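Side-chain contacts in membrane protein, putative (Geobacter sulfurreducens PCA, PDB 2QYB), which is of uncertain function, a GAF domain cut from a larger membrane protein of the sodium:solute symporter family that may also carry phosphatase activity: residues Glu146-Ala149 with Gly150-Gln154; Leu28-Glu32 with Phe33-Leu37. One frame throughout, in Å; residues are numbered along the deposited sequence.

Contact 1: residues Glu146-Ala149 with Gly150-Gln154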
ATOM      1  N   GLU A 146      -3.983 -19.693  -8.502  1.00 35.32           N
ATOM      2  CA  GLU A 146      -2.818 -19.975  -9.304  1.00 36.87           C
ATOM      3  C   GLU A 146      -2.815 -19.083 -10.530  1.00 35.81           C
ATOM      4  O   GLU A 146      -1.750 -18.675 -10.996  1.00 35.46           O
ATOM      5  CB  GLU A 146      -2.795 -21.453  -9.719  1.00 37.07           C
ATOM      6  CG  GLU A 146      -2.490 -22.350  -8.562  1.00 37.63           C
ATOM      7  CD  GLU A 146      -2.339 -23.821  -8.969  1.00 40.98           C
ATOM      8  OE1 GLU A 146      -3.398 -24.499  -9.221  1.00 43.96           O
ATOM      9  OE2 GLU A 146      -1.145 -24.297  -9.004  1.00 44.97           O
ATOM     10  N   SER A 147      -3.989 -18.748 -11.050  1.00 35.86           N
ATOM     11  CA  SER A 147      -4.015 -17.798 -12.186  1.00 36.14           C
ATOM     12  C   SER A 147      -3.593 -16.407 -11.685  1.00 35.94           C
ATOM     13  O   SER A 147      -2.714 -15.750 -12.262  1.00 36.87           O
ATOM     14  CB  SER A 147      -5.388 -17.707 -12.863  1.00 35.48           C
ATOM     15  OG  SER A 147      -5.651 -18.855 -13.622  1.00 35.12           O
ATOM     16  N   LEU A 148      -4.199 -15.972 -10.596  1.00 35.00           N
ATOM     17  CA  LEU A 148      -3.787 -14.721 -10.001  1.00 35.02           C
ATOM     18  C   LEU A 148      -2.228 -14.724  -9.829  1.00 35.14           C
ATOM     19  O   LEU A 148      -1.546 -13.746 -10.170  1.00 35.46           O
ATOM     20  CB  LEU A 148      -4.531 -14.511  -8.654  1.00 35.00           C
ATOM     21  CG  LEU A 148      -4.675 -13.093  -7.998  1.00 35.54           C
ATOM     22  CD1 LEU A 148      -4.815 -13.198  -6.511  1.00 31.99           C
ATOM     23  CD2 LEU A 148      -3.624 -12.005  -8.358  1.00 33.81           C
ATOM     24  N   ALA A 149      -1.681 -15.837  -9.323  1.00 34.50           N
ATOM     25  CA  ALA A 149      -0.264 -15.922  -8.907  1.00 34.19           C
ATOM     26  C   ALA A 149       0.654 -15.818 -10.131  1.00 34.22           C
ATOM     27  O   ALA A 149       1.744 -15.180 -10.074  1.00 33.85           O
ATOM     28  CB  ALA A 149       0.012 -17.225  -8.066  1.00 31.67           C
ATOM     29  N   GLY A 150       0.201 -16.432 -11.236  1.00 34.24           N
ATOM     30  CA  GLY A 150       0.920 -16.367 -12.493  1.00 33.76           C
ATOM     31  C   GLY A 150       0.972 -14.976 -13.100  1.00 33.78           C
ATOM     32  O   GLY A 150       1.982 -14.586 -13.710  1.00 32.52           O
ATOM     33  N   GLN A 151      -0.125 -14.230 -12.940  1.00 34.26           N
ATOM     34  CA  GLN A 151      -0.220 -12.857 -13.463  1.00 34.85           C
ATOM     35  C   GLN A 151       0.626 -11.891 -12.614  1.00 35.00           C
ATOM     36  O   GLN A 151       1.215 -10.937 -13.156  1.00 34.97           O
ATOM     37  CB  GLN A 151      -1.678 -12.394 -13.559  1.00 34.55           C
ATOM     38  CG  GLN A 151      -2.524 -13.207 -14.593  1.00 36.82           C
ATOM     39  CD  GLN A 151      -3.688 -12.409 -15.196  1.00 37.35           C
ATOM     40  OE1 GLN A 151      -4.488 -12.923 -16.026  1.00 39.42           O
ATOM     41  NE2 GLN A 151      -3.789 -11.138 -14.789  1.00 38.28           N
ATOM     42  N   LEU A 152       0.718 -12.173 -11.300  1.00 34.88           N
ATOM     43  CA  LEU A 152       1.673 -11.484 -10.433  1.00 34.65           C
ATOM     44  C   LEU A 152       3.113 -11.817 -10.829  1.00 34.19           C
ATOM     45  O   LEU A 152       3.947 -10.927 -10.957  1.00 33.98           O
ATOM     46  CB  LEU A 152       1.432 -11.837  -8.949  1.00 34.89           C
ATOM     47  CG  LEU A 152       0.146 -11.255  -8.311  1.00 34.39           C
ATOM     48  CD1 LEU A 152      -0.241 -12.096  -7.090  1.00 31.55           C
ATOM     49  CD2 LEU A 152       0.323  -9.779  -7.958  1.00 27.47           C
ATOM     50  N   ALA A 153       3.408 -13.093 -11.003  1.00 34.62           N
ATOM     51  CA  ALA A 153       4.753 -13.499 -11.422  1.00 35.58           C
ATOM     52  C   ALA A 153       5.188 -12.757 -12.704  1.00 36.73           C
ATOM     53  O   ALA A 153       6.351 -12.273 -12.850  1.00 35.94           O
ATOM     54  CB  ALA A 153       4.824 -15.009 -11.631  1.00 34.73           C
ATOM     55  N   GLN A 154       4.244 -12.646 -13.625  1.00 37.73           N
ATOM     56  CA  GLN A 154       4.545 -11.976 -14.860  1.00 39.08           C
ATOM     57  C   GLN A 154       4.916 -10.520 -14.630  1.00 39.46           C
ATOM     58  O   GLN A 154       5.929 -10.036 -15.170  1.00 39.55           O
ATOM     59  CB  GLN A 154       3.376 -12.060 -15.823  1.00 39.40           C
ATOM     60  CG  GLN A 154       3.734 -11.578 -17.196  1.00 41.70           C
ATOM     61  CD  GLN A 154       4.883 -12.366 -17.790  1.00 44.33           C
ATOM     62  OE1 GLN A 154       4.653 -13.330 -18.528  1.00 46.75           O
ATOM     63  NE2 GLN A 154       6.131 -11.982 -17.455  1.00 43.59           N
TER
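Four successive backbone N-H groups, from G150 to A153, bond to the carbonyl oxygens of E146 to A149, the i to i+4 pattern that identifies this piece as alpha-helix, here the middle of helix 139-158 of the GAF domain. A153 N to A149 O is the shortest of the four at 2.8 Å, with an N-H...O angle of 161°. The bond from L152 N to L148 O measures 3.0 Å and lies in the carbonyl plane; L148 O also takes a weak second bond from Q151 N, at 120° and 3.2 Å.

Apolar contact follows the same i, i+4 spacing. L148 points CG opposite its own backbone N (chi1 -160°), which carries CD2 along the helix toward the next turn, where it meets L152 CD1 at 3.6 Å. Both leucines face helix 10-32: L148 packs on L25 and L29, L152 on M22. A149 and A153, also one turn apart, rest instead on I113 and I115 of strand 109-115, so neighbouring sides of the helix serve the second helix and the sheet. On the more exposed side Q151 runs outward as an extended chain, its aliphatic root lying against the preceding turn, with CG 3.5 Å from S147 O.

Contact 2: residues Leu28-Glu32 with Phe33-Leu37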
ATOM      1  N   LEU A  28      -9.093  -6.466  -5.168  1.00 34.69           N
ATOM      2  CA  LEU A  28     -10.213  -7.042  -5.986  1.00 34.57           C
ATOM      3  C   LEU A  28     -10.543  -8.465  -5.522  1.00 34.61           C
ATOM      4  O   LEU A  28     -11.694  -8.868  -5.398  1.00 35.67           O
ATOM      5  CB  LEU A  28      -9.888  -7.012  -7.474  1.00 33.98           C
ATOM      6  CG  LEU A  28      -9.755  -5.667  -8.218  1.00 35.36           C
ATOM      7  CD1 LEU A  28      -9.170  -5.958  -9.587  1.00 35.55           C
ATOM      8  CD2 LEU A  28     -11.056  -4.879  -8.384  1.00 34.78           C
ATOM      9  N   LEU A  29      -9.513  -9.229  -5.227  1.00 35.38           N
ATOM     10  CA  LEU A  29      -9.665 -10.589  -4.659  1.00 35.24           C
ATOM     11  C   LEU A  29     -10.505 -10.576  -3.377  1.00 35.60           C
ATOM     12  O   LEU A  29     -11.384 -11.407  -3.199  1.00 35.93           O
ATOM     13  CB  LEU A  29      -8.284 -11.089  -4.310  1.00 34.62           C
ATOM     14  CG  LEU A  29      -7.834 -12.542  -4.328  1.00 35.37           C
ATOM     15  CD1 LEU A  29      -6.694 -12.684  -3.229  1.00 31.29           C
ATOM     16  CD2 LEU A  29      -8.911 -13.490  -4.155  1.00 29.69           C
ATOM     17  N   LEU A  30     -10.228  -9.629  -2.476  1.00 35.50           N
ATOM     18  CA  LEU A  30     -10.933  -9.602  -1.183  1.00 35.77           C
ATOM     19  C   LEU A  30     -12.365  -9.148  -1.399  1.00 35.81           C
ATOM     20  O   LEU A  30     -13.259  -9.698  -0.806  1.00 36.33           O
ATOM     21  CB  LEU A  30     -10.188  -8.775  -0.101  1.00 35.06           C
ATOM     22  CG  LEU A  30      -9.299  -9.656   0.793  1.00 35.46           C
ATOM     23  CD1 LEU A  30      -8.389 -10.506  -0.090  1.00 34.05           C
ATOM     24  CD2 LEU A  30      -8.451  -8.881   1.880  1.00 34.55           C
ATOM     25  N   LYS A  31     -12.589  -8.204  -2.307  1.00 36.81           N
ATOM     26  CA  LYS A  31     -13.952  -7.849  -2.735  1.00 37.10           C
ATOM     27  C   LYS A  31     -14.761  -9.053  -3.262  1.00 36.79           C
ATOM     28  O   LYS A  31     -15.922  -9.205  -2.925  1.00 35.93           O
ATOM     29  CB  LYS A  31     -13.915  -6.776  -3.826  1.00 38.31           C
ATOM     30  CG  LYS A  31     -14.028  -5.343  -3.346  1.00 42.67           C
ATOM     31  CD  LYS A  31     -15.389  -4.718  -3.683  1.00 50.32           C
ATOM     32  CE  LYS A  31     -15.689  -4.645  -5.224  1.00 54.58           C
ATOM     33  NZ  LYS A  31     -14.526  -4.201  -6.109  1.00 56.21           N
ATOM     34  N   GLU A  32     -14.160  -9.868  -4.124  1.00 36.61           N
ATOM     35  CA  GLU A  32     -14.927 -10.881  -4.866  1.00 36.52           C
ATOM     36  C   GLU A  32     -15.149 -12.153  -4.013  1.00 36.79           C
ATOM     37  O   GLU A  32     -16.105 -12.912  -4.231  1.00 37.60           O
ATOM     38  CB  GLU A  32     -14.216 -11.229  -6.187  1.00 35.84           C
ATOM     39  CG  GLU A  32     -15.014 -12.223  -7.093  1.00 36.59           C
ATOM     40  CD  GLU A  32     -14.418 -12.448  -8.494  1.00 35.88           C
ATOM     41  OE1 GLU A  32     -13.616 -11.608  -8.913  1.00 34.26           O
ATOM     42  OE2 GLU A  32     -14.749 -13.462  -9.175  1.00 31.39           O
ATOM     43  N   PHE A  33     -14.257 -12.411  -3.059  1.00 36.74           N
ATOM     44  CA  PHE A  33     -14.304 -13.676  -2.320  1.00 36.27           C
ATOM     45  C   PHE A  33     -14.296 -13.488  -0.828  1.00 36.19           C
ATOM     46  O   PHE A  33     -13.897 -12.435  -0.310  1.00 35.60           O
ATOM     47  CB  PHE A  33     -13.156 -14.586  -2.730  1.00 35.68           C
ATOM     48  CG  PHE A  33     -13.149 -14.944  -4.201  1.00 35.05           C
ATOM     49  CD1 PHE A  33     -14.019 -15.910  -4.703  1.00 34.81           C
ATOM     50  CD2 PHE A  33     -12.258 -14.337  -5.074  1.00 33.94           C
ATOM     51  CE1 PHE A  33     -14.016 -16.268  -6.039  1.00 33.45           C
ATOM     52  CE2 PHE A  33     -12.251 -14.687  -6.439  1.00 34.56           C
ATOM     53  CZ  PHE A  33     -13.142 -15.646  -6.915  1.00 34.22           C
ATOM     54  N   LYS A  34     -14.736 -14.543  -0.133  1.00 37.48           N
ATOM     55  CA  LYS A  34     -14.782 -14.577   1.351  1.00 37.68           C
ATOM     56  C   LYS A  34     -13.417 -14.776   1.995  1.00 37.30           C
ATOM     57  O   LYS A  34     -13.283 -15.599   2.898  1.00 38.06           O
ATOM     58  CB  LYS A  34     -15.741 -15.678   1.835  1.00 38.19           C
ATOM     59  CG  LYS A  34     -17.160 -15.516   1.298  1.00 39.37           C
ATOM     60  CD  LYS A  34     -18.058 -16.690   1.699  1.00 39.46           C
ATOM     61  CE  LYS A  34     -19.423 -16.600   0.956  1.00 40.27           C
ATOM     62  NZ  LYS A  34     -20.397 -17.567   1.558  1.00 41.26           N
ATOM     63  N   LEU A  35     -12.424 -14.018   1.515  1.00 37.06           N
ATOM     64  CA  LEU A  35     -11.104 -13.928   2.104  1.00 36.91           C
ATOM     65  C   LEU A  35     -11.094 -12.652   2.933  1.00 37.24           C
ATOM     66  O   LEU A  35     -11.749 -11.659   2.571  1.00 37.96           O
ATOM     67  CB  LEU A  35     -10.041 -13.817   1.022  1.00 36.38           C
ATOM     68  CG  LEU A  35      -9.796 -15.091   0.243  1.00 35.67           C
ATOM     69  CD1 LEU A  35      -8.930 -14.770  -0.953  1.00 32.03           C
ATOM     70  CD2 LEU A  35      -9.181 -16.190   1.145  1.00 31.34           C
ATOM     71  N   ASP A  36     -10.353 -12.667   4.026  1.00 36.14           N
ATOM     72  CA  ASP A  36     -10.278 -11.518   4.897  1.00 35.45           C
ATOM     73  C   ASP A  36      -8.880 -10.946   4.920  1.00 34.83           C
ATOM     74  O   ASP A  36      -8.695  -9.826   5.369  1.00 35.41           O
ATOM     75  CB  ASP A  36     -10.667 -11.917   6.316  1.00 35.99           C
ATOM     76  CG  ASP A  36     -12.095 -12.327   6.409  1.00 37.33           C
ATOM     77  OD1 ASP A  36     -12.955 -11.426   6.386  1.00 43.09           O
ATOM     78  OD2 ASP A  36     -12.372 -13.542   6.488  1.00 38.86           O
ATOM     79  N   LEU A  37      -7.890 -11.699   4.452  1.00 33.88           N
ATOM     80  CA  LEU A  37      -6.521 -11.168   4.388  1.00 33.15           C
ATOM     81  C   LEU A  37      -5.800 -11.876   3.267  1.00 31.40           C
ATOM     82  O   LEU A  37      -6.081 -13.036   3.019  1.00 29.70           O
ATOM     83  CB  LEU A  37      -5.792 -11.355   5.724  1.00 32.76           C
ATOM     84  CG  LEU A  37      -4.330 -10.877   5.824  1.00 33.61           C
ATOM     85  CD1 LEU A  37      -4.126  -9.355   5.697  1.00 33.49           C
ATOM     86  CD2 LEU A  37      -3.770 -11.367   7.173  1.00 34.46           C
TER
HETATM   87  O   HOH W   1     -13.790 -10.613   1.475  1.00 54.35           O
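The carbonyl oxygen of L29 accepts the N-H of F33 at 3.0 Å, with an N-H...O angle of 139°, in the last turn of helix 10-32. F33 is the first residue to leave helical backbone angles, and beyond it the chain passes through an inverse gamma turn centred on K34 toward strand 37-43 of the GAF sheet. A water lies between L30 O and L35 O, too close to both for its position or bonds to be relied on.

E32 and F33 lie side by side and point the same way. With CG anti to the backbone N (chi1 -176°), E32 sets CG over one ring face, 3.9 Å from the centroid of the F33 ring and 17° off its normal, a CH-pi contact. The carboxylate lies nearly parallel to the ring but overhangs its CE2-CZ rim, with E32 OE2 3.5 Å from F33 CZ. L29 CD2 meets F33 CD2 obliquely at 3.6 Å, and F33 also meets F141 and L144 of helix 139-158.

D36 and L37 form a classic beta bulge opposite F129, while D36 OD2 is hydrogen-bonded to T132 OG1 and R131 N. L30 crosses L35 at about a right angle, CD1 packing on L35 CB at 3.9 Å, and its CD2 rests against D36 O. L29 CD2 touches L35 CD1 at 3.4 Å.

Contact 2 closes the N-terminal helix 10-32 and contact 1 lies in the C-terminal helix 139-158, yet the two join directly: L148 CD1 is 3.8 Å from L29 CG, although the centres of the contacts are about 16 Å apart. L148 and L29 thus each serve two interfaces, one within their own segment pair and one between helices. F33 on L144 and L35 on F141 continue this packing, so the end of the first helix and the loop after it both lie against helix 139-158. Both helices also reach the antiparallel sheet: helix 139-158 at strand 109-115, helix 10-32 through L29 and L30 on A38. The following loop adds L35 on V128.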